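Local structure of restriction endonuclease PacI (Pseudomonas alcaligenes, 3M7K) at residues A[61-74]-A[84-96]. The protein cuts double-stranded DNA at a rare eight-base-pair site, as an HNH restriction endonuclease with a beta-beta-alpha-metal active site. Sequence-based numbering, arbitrary orientation.
Sequences RHCGYCGISEAGFT and YHIQCLGVDRSDS. With ZN (zinc ion), chain D; MG (magnesium ion), chain F; nucleotides of chain C.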
ATOM      1  N   ARG A  61       1.555   7.481  21.782  1.00 40.58           N
ATOM      2  CA  ARG A  61       1.622   7.452  20.311  1.00 38.92           C
ATOM      3  C   ARG A  61       0.553   6.562  19.658  1.00 38.62           C
ATOM      4  O   ARG A  61       0.446   5.379  19.972  1.00 38.32           O
ATOM      5  CB  ARG A  61       3.023   7.050  19.836  1.00 38.56           C
ATOM      6  CG  ARG A  61       4.070   8.153  20.033  1.00 37.62           C
ATOM      7  CD  ARG A  61       5.331   7.868  19.238  1.00 35.37           C
ATOM      8  NE  ARG A  61       6.129   6.758  19.779  1.00 34.94           N
ATOM      9  CZ  ARG A  61       7.038   6.874  20.748  1.00 37.11           C
ATOM     10  NH1 ARG A  61       7.254   8.054  21.346  1.00 36.65           N
ATOM     11  NH2 ARG A  61       7.732   5.802  21.138  1.00 37.14           N
ATOM     12  N   HIS A  62      -0.221   7.149  18.744  1.00 37.74           N
ATOM     13  CA  HIS A  62      -1.219   6.421  17.957  1.00 37.42           C
ATOM     14  C   HIS A  62      -1.098   6.935  16.538  1.00 36.97           C
ATOM     15  O   HIS A  62      -0.803   8.118  16.323  1.00 37.01           O
ATOM     16  CB  HIS A  62      -2.653   6.723  18.435  1.00 37.69           C
ATOM     17  CG  HIS A  62      -2.968   6.207  19.803  1.00 40.78           C
ATOM     18  ND1 HIS A  62      -2.616   6.882  20.956  1.00 43.86           N
ATOM     19  CD2 HIS A  62      -3.624   5.092  20.206  1.00 42.75           C
ATOM     20  CE1 HIS A  62      -3.021   6.195  22.008  1.00 44.41           C
ATOM     21  NE2 HIS A  62      -3.635   5.105  21.582  1.00 44.68           N
ATOM     22  N   CYS A  63      -1.337   6.061  15.571  1.00 36.52           N
ATOM     23  CA  CYS A  63      -1.281   6.446  14.174  1.00 35.76           C
ATOM     24  C   CYS A  63      -2.394   7.458  13.913  1.00 36.53           C
ATOM     25  O   CYS A  63      -3.532   7.242  14.315  1.00 37.17           O
ATOM     26  CB  CYS A  63      -1.479   5.214  13.293  1.00 35.42           C
ATOM     27  SG  CYS A  63      -1.719   5.586  11.516  1.00 32.33           S
ATOM     28  N   GLY A  64      -2.058   8.555  13.251  1.00 36.94           N
ATOM     29  CA  GLY A  64      -3.006   9.632  12.977  1.00 36.96           C
ATOM     30  C   GLY A  64      -4.026   9.331  11.886  1.00 37.64           C
ATOM     31  O   GLY A  64      -4.924  10.142  11.646  1.00 37.56           O
ATOM     32  N   TYR A  65      -3.882   8.186  11.210  1.00 37.11           N
ATOM     33  CA  TYR A  65      -4.860   7.743  10.225  1.00 37.36           C
ATOM     34  C   TYR A  65      -5.760   6.637  10.737  1.00 37.85           C
ATOM     35  O   TYR A  65      -6.979   6.778  10.672  1.00 38.43           O
ATOM     36  CB  TYR A  65      -4.192   7.311   8.914  1.00 37.44           C
ATOM     37  CG  TYR A  65      -3.503   8.466   8.254  1.00 36.96           C
ATOM     38  CD1 TYR A  65      -2.111   8.498   8.132  1.00 35.33           C
ATOM     39  CD2 TYR A  65      -4.246   9.572   7.802  1.00 36.25           C
ATOM     40  CE1 TYR A  65      -1.476   9.585   7.528  1.00 35.41           C
ATOM     41  CE2 TYR A  65      -3.624  10.663   7.217  1.00 34.94           C
ATOM     42  CZ  TYR A  65      -2.247  10.660   7.079  1.00 34.92           C
ATOM     43  OH  TYR A  65      -1.643  11.736   6.502  1.00 34.26           O
ATOM     44  N   CYS A  66      -5.181   5.542  11.235  1.00 37.45           N
ATOM     45  CA  CYS A  66      -5.998   4.394  11.664  1.00 37.58           C
ATOM     46  C   CYS A  66      -6.232   4.323  13.167  1.00 38.18           C
ATOM     47  O   CYS A  66      -7.050   3.522  13.622  1.00 38.36           O
ATOM     48  CB  CYS A  66      -5.393   3.074  11.185  1.00 37.25           C
ATOM     49  SG  CYS A  66      -3.845   2.609  12.023  1.00 36.24           S
ATOM     50  N   GLY A  67      -5.486   5.110  13.935  1.00 38.27           N
ATOM     51  CA  GLY A  67      -5.695   5.172  15.390  1.00 38.88           C
ATOM     52  C   GLY A  67      -5.002   4.058  16.146  1.00 38.72           C
ATOM     53  O   GLY A  67      -5.073   3.998  17.362  1.00 39.44           O
ATOM     54  N   ILE A  68      -4.293   3.172  15.457  1.00 37.94           N
ATOM     55  CA  ILE A  68      -3.664   2.078  16.186  1.00 37.49           C
ATOM     56  C   ILE A  68      -2.596   2.631  17.153  1.00 37.22           C
ATOM     57  O   ILE A  68      -1.896   3.587  16.816  1.00 36.67           O
ATOM     58  CB  ILE A  68      -3.081   1.007  15.246  1.00 37.51           C
ATOM     59  CG1 ILE A  68      -2.834  -0.295  16.031  1.00 36.23           C
ATOM     60  CG2 ILE A  68      -1.778   1.512  14.557  1.00 36.41           C
ATOM     61  CD1 ILE A  68      -2.606  -1.486  15.159  1.00 35.38           C
ATOM     62  N   SER A  69      -2.497   2.036  18.341  1.00 37.17           N
ATOM     63  CA  SER A  69      -1.495   2.440  19.325  1.00 36.97           C
ATOM     64  C   SER A  69      -0.160   1.833  18.916  1.00 36.63           C
ATOM     65  O   SER A  69      -0.115   0.845  18.155  1.00 35.61           O
ATOM     66  CB  SER A  69      -1.877   1.951  20.722  1.00 37.43           C
ATOM     67  OG  SER A  69      -1.789   0.533  20.781  1.00 38.47           O
ATOM     68  N   GLU A  70       0.924   2.415  19.414  1.00 36.06           N
ATOM     69  CA  GLU A  70       2.243   1.853  19.156  1.00 36.15           C
ATOM     70  C   GLU A  70       2.353   0.378  19.603  1.00 36.36           C
ATOM     71  O   GLU A  70       2.949  -0.448  18.895  1.00 35.96           O
ATOM     72  CB  GLU A  70       3.317   2.709  19.818  1.00 36.03           C
ATOM     73  CG  GLU A  70       4.703   2.254  19.508  1.00 35.95           C
ATOM     74  CD  GLU A  70       5.707   3.348  19.666  1.00 33.92           C
ATOM     75  OE1 GLU A  70       6.449   3.320  20.669  1.00 33.90           O
ATOM     76  OE2 GLU A  70       5.749   4.236  18.792  1.00 34.64           O
ATOM     77  N   ALA A  71       1.792   0.055  20.767  1.00 37.05           N
ATOM     78  CA  ALA A  71       1.777  -1.341  21.251  1.00 37.58           C
ATOM     79  C   ALA A  71       0.933  -2.244  20.354  1.00 37.81           C
ATOM     80  O   ALA A  71       1.316  -3.383  20.076  1.00 37.90           O
ATOM     81  CB  ALA A  71       1.305  -1.427  22.721  1.00 38.09           C
ATOM     82  N   GLY A  72      -0.207  -1.722  19.896  1.00 37.81           N
ATOM     83  CA  GLY A  72      -1.074  -2.443  18.953  1.00 37.69           C
ATOM     84  C   GLY A  72      -0.335  -2.749  17.660  1.00 36.79           C
ATOM     85  O   GLY A  72      -0.324  -3.891  17.185  1.00 37.54           O
ATOM     86  N   PHE A  73       0.321  -1.743  17.101  1.00 35.94           N
ATOM     87  CA  PHE A  73       1.098  -1.964  15.894  1.00 35.04           C
ATOM     88  C   PHE A  73       2.245  -2.948  16.087  1.00 34.93           C
ATOM     89  O   PHE A  73       2.498  -3.777  15.228  1.00 35.12           O
ATOM     90  CB  PHE A  73       1.626  -0.653  15.324  1.00 34.28           C
ATOM     91  CG  PHE A  73       2.174  -0.789  13.943  1.00 34.05           C
ATOM     92  CD1 PHE A  73       1.307  -0.943  12.858  1.00 31.56           C
ATOM     93  CD2 PHE A  73       3.547  -0.783  13.712  1.00 33.85           C
ATOM     94  CE1 PHE A  73       1.791  -1.083  11.555  1.00 30.63           C
ATOM     95  CE2 PHE A  73       4.050  -0.903  12.373  1.00 34.20           C
ATOM     96  CZ  PHE A  73       3.158  -1.066  11.318  1.00 32.14           C
ATOM     97  N   THR A  74       2.945  -2.843  17.209  1.00 35.15           N
ATOM     98  CA  THR A  74       4.004  -3.782  17.555  1.00 35.95           C
ATOM     99  C   THR A  74       3.490  -5.223  17.532  1.00 36.73           C
ATOM    100  O   THR A  74       4.193  -6.112  17.068  1.00 36.71           O
ATOM    101  CB  THR A  74       4.630  -3.422  18.934  1.00 35.84           C
ATOM    102  OG1 THR A  74       5.109  -2.078  18.883  1.00 36.93           O
ATOM    103  CG2 THR A  74       5.794  -4.364  19.317  1.00 35.80           C
ATOM    104  N   TYR A  84      13.583  -6.571  10.270  1.00 40.13           N
ATOM    105  CA  TYR A  84      13.348  -6.573  11.721  1.00 40.34           C
ATOM    106  C   TYR A  84      11.941  -6.166  12.113  1.00 39.66           C
ATOM    107  O   TYR A  84      11.296  -5.389  11.402  1.00 39.91           O
ATOM    108  CB  TYR A  84      14.364  -5.681  12.432  1.00 40.60           C
ATOM    109  CG  TYR A  84      15.780  -6.027  12.045  1.00 43.04           C
ATOM    110  CD1 TYR A  84      16.280  -7.310  12.263  1.00 45.40           C
ATOM    111  CD2 TYR A  84      16.608  -5.083  11.439  1.00 44.00           C
ATOM    112  CE1 TYR A  84      17.593  -7.653  11.901  1.00 47.39           C
ATOM    113  CE2 TYR A  84      17.926  -5.410  11.067  1.00 46.17           C
ATOM    114  CZ  TYR A  84      18.401  -6.687  11.303  1.00 47.64           C
ATOM    115  OH  TYR A  84      19.688  -7.000  10.930  1.00 50.28           O
ATOM    116  N   HIS A  85      11.499  -6.675  13.260  1.00 39.07           N
ATOM    117  CA  HIS A  85      10.192  -6.373  13.856  1.00 38.63           C
ATOM    118  C   HIS A  85      10.060  -4.886  14.171  1.00 37.69           C
ATOM    119  O   HIS A  85      10.870  -4.340  14.937  1.00 38.08           O
ATOM    120  CB  HIS A  85      10.037  -7.200  15.142  1.00 39.66           C
ATOM    121  CG  HIS A  85       8.778  -6.931  15.912  1.00 41.61           C
ATOM    122  ND1 HIS A  85       8.660  -7.212  17.263  1.00 44.46           N
ATOM    123  CD2 HIS A  85       7.583  -6.420  15.528  1.00 41.23           C
ATOM    124  CE1 HIS A  85       7.444  -6.881  17.668  1.00 44.34           C
ATOM    125  NE2 HIS A  85       6.778  -6.377  16.639  1.00 41.66           N
ATOM    126  N   ILE A  86       9.053  -4.238  13.575  1.00 35.78           N
ATOM    127  CA  ILE A  86       8.793  -2.795  13.782  1.00 33.95           C
ATOM    128  C   ILE A  86       8.088  -2.586  15.120  1.00 34.36           C
ATOM    129  O   ILE A  86       7.097  -3.263  15.410  1.00 34.50           O
ATOM    130  CB  ILE A  86       7.940  -2.223  12.635  1.00 32.58           C
ATOM    131  CG1 ILE A  86       8.666  -2.454  11.298  1.00 31.26           C
ATOM    132  CG2 ILE A  86       7.572  -0.732  12.888  1.00 30.90           C
ATOM    133  CD1 ILE A  86       7.881  -2.095  10.062  1.00 28.18           C
ATOM    134  N   GLN A  87       8.598  -1.657  15.927  1.00 34.20           N
ATOM    135  CA  GLN A  87       8.178  -1.518  17.318  1.00 35.23           C
ATOM    136  C   GLN A  87       7.818  -0.083  17.664  1.00 34.93           C
ATOM    137  O   GLN A  87       7.485   0.233  18.812  1.00 35.09           O
ATOM    138  CB  GLN A  87       9.282  -2.021  18.238  1.00 35.61           C
ATOM    139  CG  GLN A  87       9.615  -3.491  18.036  1.00 37.91           C
ATOM    140  CD  GLN A  87      10.998  -3.848  18.560  1.00 41.05           C
ATOM    141  OE1 GLN A  87      11.278  -3.680  19.748  1.00 41.98           O
ATOM    142  NE2 GLN A  87      11.872  -4.336  17.669  1.00 41.36           N
ATOM    143  N   CYS A  88       7.886   0.788  16.663  1.00 33.92           N
ATOM    144  CA  CYS A  88       7.475   2.159  16.851  1.00 34.26           C
ATOM    145  C   CYS A  88       6.749   2.726  15.629  1.00 32.71           C
ATOM    146  O   CYS A  88       6.808   2.160  14.518  1.00 31.70           O
ATOM    147  CB  CYS A  88       8.674   3.037  17.221  1.00 34.82           C
ATOM    148  SG  CYS A  88       9.826   3.270  15.883  1.00 40.71           S
ATOM    149  N   LEU A  89       6.047   3.824  15.865  1.00 31.37           N
ATOM    150  CA  LEU A  89       5.314   4.520  14.812  1.00 30.87           C
ATOM    151  C   LEU A  89       6.201   5.540  14.147  1.00 30.15           C
ATOM    152  O   LEU A  89       7.085   6.114  14.789  1.00 29.60           O
ATOM    153  CB  LEU A  89       4.072   5.195  15.383  1.00 30.98           C
ATOM    154  CG  LEU A  89       3.113   4.236  16.092  1.00 32.46           C
ATOM    155  CD1 LEU A  89       1.898   4.995  16.509  1.00 35.33           C
ATOM    156  CD2 LEU A  89       2.707   3.044  15.212  1.00 33.11           C
ATOM    157  N   GLY A  90       5.965   5.765  12.855  1.00 29.60           N
ATOM    158  CA  GLY A  90       6.820   6.660  12.086  1.00 29.28           C
ATOM    159  C   GLY A  90       6.150   7.968  11.753  1.00 29.38           C
ATOM    160  O   GLY A  90       5.119   8.331  12.338  1.00 29.32           O
ATOM    161  N   VAL A  91       6.726   8.675  10.799  1.00 28.64           N
ATOM    162  CA  VAL A  91       6.299  10.041  10.495  1.00 30.10           C
ATOM    163  C   VAL A  91       5.866  10.185   9.030  1.00 29.80           C
ATOM    164  O   VAL A  91       6.644   9.883   8.127  1.00 29.87           O
ATOM    165  CB  VAL A  91       7.447  11.050  10.783  1.00 30.03           C
ATOM    166  CG1 VAL A  91       6.981  12.475  10.525  1.00 30.18           C
ATOM    167  CG2 VAL A  91       7.959  10.912  12.225  1.00 32.76           C
ATOM    168  N   ASP A  92       4.624  10.620   8.812  1.00 29.67           N
ATOM    169  CA  ASP A  92       4.102  10.906   7.478  1.00 30.75           C
ATOM    170  C   ASP A  92       4.290  12.395   7.168  1.00 31.71           C
ATOM    171  O   ASP A  92       3.916  13.256   7.969  1.00 32.33           O
ATOM    172  CB  ASP A  92       2.605  10.604   7.405  1.00 30.25           C
ATOM    173  CG  ASP A  92       1.974  11.082   6.115  1.00 30.10           C
ATOM    174  OD1 ASP A  92       2.562  10.794   5.053  1.00 28.08           O
ATOM    175  OD2 ASP A  92       0.886  11.736   6.150  1.00 29.99           O
ATOM    176  N   ARG A  93       4.869  12.680   6.014  1.00 32.42           N
ATOM    177  CA  ARG A  93       4.850  14.027   5.440  1.00 34.04           C
ATOM    178  C   ARG A  93       3.474  14.172   4.788  1.00 35.47           C
ATOM    179  O   ARG A  93       3.246  13.657   3.678  1.00 35.32           O
ATOM    180  CB  ARG A  93       5.991  14.170   4.437  1.00 34.33           C
ATOM    181  CG  ARG A  93       7.382  13.900   5.049  1.00 33.53           C
ATOM    182  CD  ARG A  93       8.492  13.801   3.981  1.00 36.49           C
ATOM    183  NE  ARG A  93       8.380  12.605   3.122  1.00 37.03           N
ATOM    184  CZ  ARG A  93       7.860  12.610   1.891  1.00 37.17           C
ATOM    185  NH1 ARG A  93       7.420  13.741   1.353  1.00 35.17           N
ATOM    186  NH2 ARG A  93       7.795  11.487   1.181  1.00 36.81           N
ATOM    187  N   SER A  94       2.550  14.794   5.522  1.00 36.77           N
ATOM    188  CA  SER A  94       1.146  14.966   5.120  1.00 40.01           C
ATOM    189  C   SER A  94       1.001  15.266   3.640  1.00 40.28           C
ATOM    190  O   SER A  94       0.355  14.536   2.892  1.00 40.75           O
ATOM    191  CB  SER A  94       0.517  16.161   5.868  1.00 40.57           C
ATOM    192  OG  SER A  94      -0.226  15.687   6.966  1.00 47.33           O
ATOM    193  N   ASP A  95       1.599  16.377   3.249  1.00 41.00           N
ATOM    194  CA  ASP A  95       1.694  16.760   1.864  1.00 41.97           C
ATOM    195  C   ASP A  95       2.973  16.098   1.386  1.00 42.28           C
ATOM    196  O   ASP A  95       4.075  16.461   1.819  1.00 41.41           O
ATOM    197  CB  ASP A  95       1.749  18.294   1.741  1.00 42.17           C
ATOM    198  CG  ASP A  95       1.825  18.759   0.302  1.00 44.20           C
ATOM    199  OD1 ASP A  95       1.990  17.904  -0.587  1.00 47.28           O
ATOM    200  OD2 ASP A  95       1.742  19.982   0.055  1.00 47.24           O
ATOM    201  N   SER A  96       2.819  15.086   0.532  1.00 42.68           N
ATOM    202  CA  SER A  96       3.956  14.261   0.152  1.00 43.94           C
ATOM    203  C   SER A  96       4.939  15.008  -0.731  1.00 44.77           C
ATOM    204  O   SER A  96       6.065  14.540  -0.934  1.00 44.34           O
ATOM    205  CB  SER A  96       3.514  12.953  -0.527  1.00 44.12           C
ATOM    206  OG  SER A  96       4.245  11.858   0.031  1.00 45.46           O
TER
HETATM  207 ZN    ZN D 143      -2.121   3.349  10.719  1.00 23.82          ZN
HETATM  208 MG    MG F 145       4.268   9.450   4.094  1.00 23.17          MG
ATOM    209  P    DA C   3      11.666   0.375  14.012  1.00 29.33           P
ATOM    210  OP1  DA C   3      10.442  -0.112  14.696  1.00 28.64           O
ATOM    211  OP2  DA C   3      12.171   1.742  14.308  1.00 28.71           O
ATOM    212  O5'  DA C   3      12.872  -0.612  14.266  1.00 30.29           O
ATOM    213  C5'  DA C   3      12.665  -1.980  14.556  1.00 34.19           C
ATOM    214  C4'  DA C   3      14.006  -2.717  14.580  1.00 37.06           C
ATOM    215  O4'  DA C   3      14.776  -2.330  13.415  1.00 36.98           O
ATOM    216  C3'  DA C   3      14.942  -2.420  15.749  1.00 39.96           C
ATOM    217  O3'  DA C   3      15.821  -3.524  15.927  1.00 44.99           O
ATOM    218  C2'  DA C   3      15.739  -1.215  15.256  1.00 39.05           C
ATOM    219  C1'  DA C   3      15.933  -1.594  13.787  1.00 37.62           C
ATOM    220  N9   DA C   3      16.059  -0.455  12.875  1.00 36.16           N
ATOM    221  C8   DA C   3      15.469   0.774  12.975  1.00 35.54           C
ATOM    222  N7   DA C   3      15.767   1.583  11.983  1.00 35.41           N
ATOM    223  C5   DA C   3      16.624   0.825  11.182  1.00 36.22           C
ATOM    224  C6   DA C   3      17.303   1.081   9.962  1.00 35.60           C
ATOM    225  N6   DA C   3      17.246   2.240   9.300  1.00 34.65           N
ATOM    226  N1   DA C   3      18.049   0.089   9.430  1.00 35.44           N
ATOM    227  C2   DA C   3      18.135  -1.086  10.068  1.00 35.25           C
ATOM    228  N3   DA C   3      17.546  -1.445  11.207  1.00 36.76           N
ATOM    229  C4   DA C   3      16.801  -0.434  11.718  1.00 36.31           C
ATOM    230  P    DG C   4      16.089  -4.183  17.365  1.00 46.23           P
ATOM    231  OP1  DG C   4      14.846  -4.789  17.871  1.00 47.50           O
ATOM    232  OP2  DG C   4      16.725  -3.151  18.196  1.00 48.86           O
ATOM    233  O5'  DG C   4      17.198  -5.295  17.078  1.00 49.67           O
ATOM    234  C5'  DG C   4      17.200  -5.965  15.832  1.00 52.33           C
ATOM    235  C4'  DG C   4      18.371  -5.545  14.964  1.00 54.98           C
ATOM    236  O4'  DG C   4      18.408  -4.125  14.746  1.00 54.94           O
ATOM    237  C3'  DG C   4      19.755  -5.842  15.521  1.00 56.77           C
ATOM    238  O3'  DG C   4      20.188  -7.057  14.949  1.00 59.28           O
ATOM    239  C2'  DG C   4      20.623  -4.648  15.097  1.00 56.41           C
ATOM    240  C1'  DG C   4      19.673  -3.918  14.166  1.00 55.31           C
ATOM    241  N9   DG C   4      19.822  -2.483  13.970  1.00 54.39           N
ATOM    242  C8   DG C   4      19.422  -1.455  14.794  1.00 53.63           C
ATOM    243  N7   DG C   4      19.674  -0.271  14.304  1.00 53.47           N
ATOM    244  C5   DG C   4      20.268  -0.538  13.082  1.00 53.28           C
ATOM    245  C6   DG C   4      20.757   0.333  12.091  1.00 53.53           C
ATOM    246  O6   DG C   4      20.743   1.563  12.096  1.00 55.15           O
ATOM    247  N1   DG C   4      21.284  -0.349  10.993  1.00 54.73           N
ATOM    248  C2   DG C   4      21.328  -1.721  10.867  1.00 54.61           C
ATOM    249  N2   DG C   4      21.864  -2.217   9.742  1.00 55.37           N
ATOM    250  N3   DG C   4      20.873  -2.553  11.790  1.00 54.73           N
ATOM    251  C4   DG C   4      20.363  -1.892  12.860  1.00 53.95           C
TER
HETATM  252  O   HOH W   1       4.968  -4.522  14.097  1.00 39.98           O
HETATM  253  O   HOH W   2       4.476  11.334   2.771  1.00 28.46           O
HETATM  254  O   HOH W   3       2.799   8.329   2.612  1.00 24.27           O
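Y65 donates a hydrogen bond from OH to D92 OD2, 2.6 Å away. It meets the oxygen on its anti side, tilted 30° out of the carboxylate plane, with ring and carboxylate turned 62° apart. The other oxygen, D92 OD1, binds the magnesium ion at 2.4 Å; N113, a DNA phosphate and two waters complete that site, so Y65 is a second-shell partner that probably helps fix the carboxylate's rotation. C63 and C66, flanking Y65, hold a zinc ion together with C109 and C112.

In the middle, E70 has CG anti to its backbone N (chi1 -176°) and an extended chain, which carries OE2 to L89 N at 3.0 Å. R61 NE reaches E70 OE2 from the opposite face, nearly straight, at 2.7 Å. R61 NH2 meets OE1 on its syn lone pair, and K25 and S58 also reach OE1. L89 sends CD1 against C63 N (3.5 Å) and CD2 against F73 CB.

At the far end, H85 NE2 donates to T74 O at 2.6 Å, nearly in the ring plane. Q87 N donates to OP1 of DA3 of chain C at 2.7 Å. Q87 NE2 serves both H85 O and OP1 of DG4 of chain C, while Q87 OE1 accepts from A18 N.

With E70 OE2 bound by two N-H groups, D92 by Y65 and magnesium, and two phosphates by Q87, the contact probably holds metal ligand and DNA backbone in fixed relation.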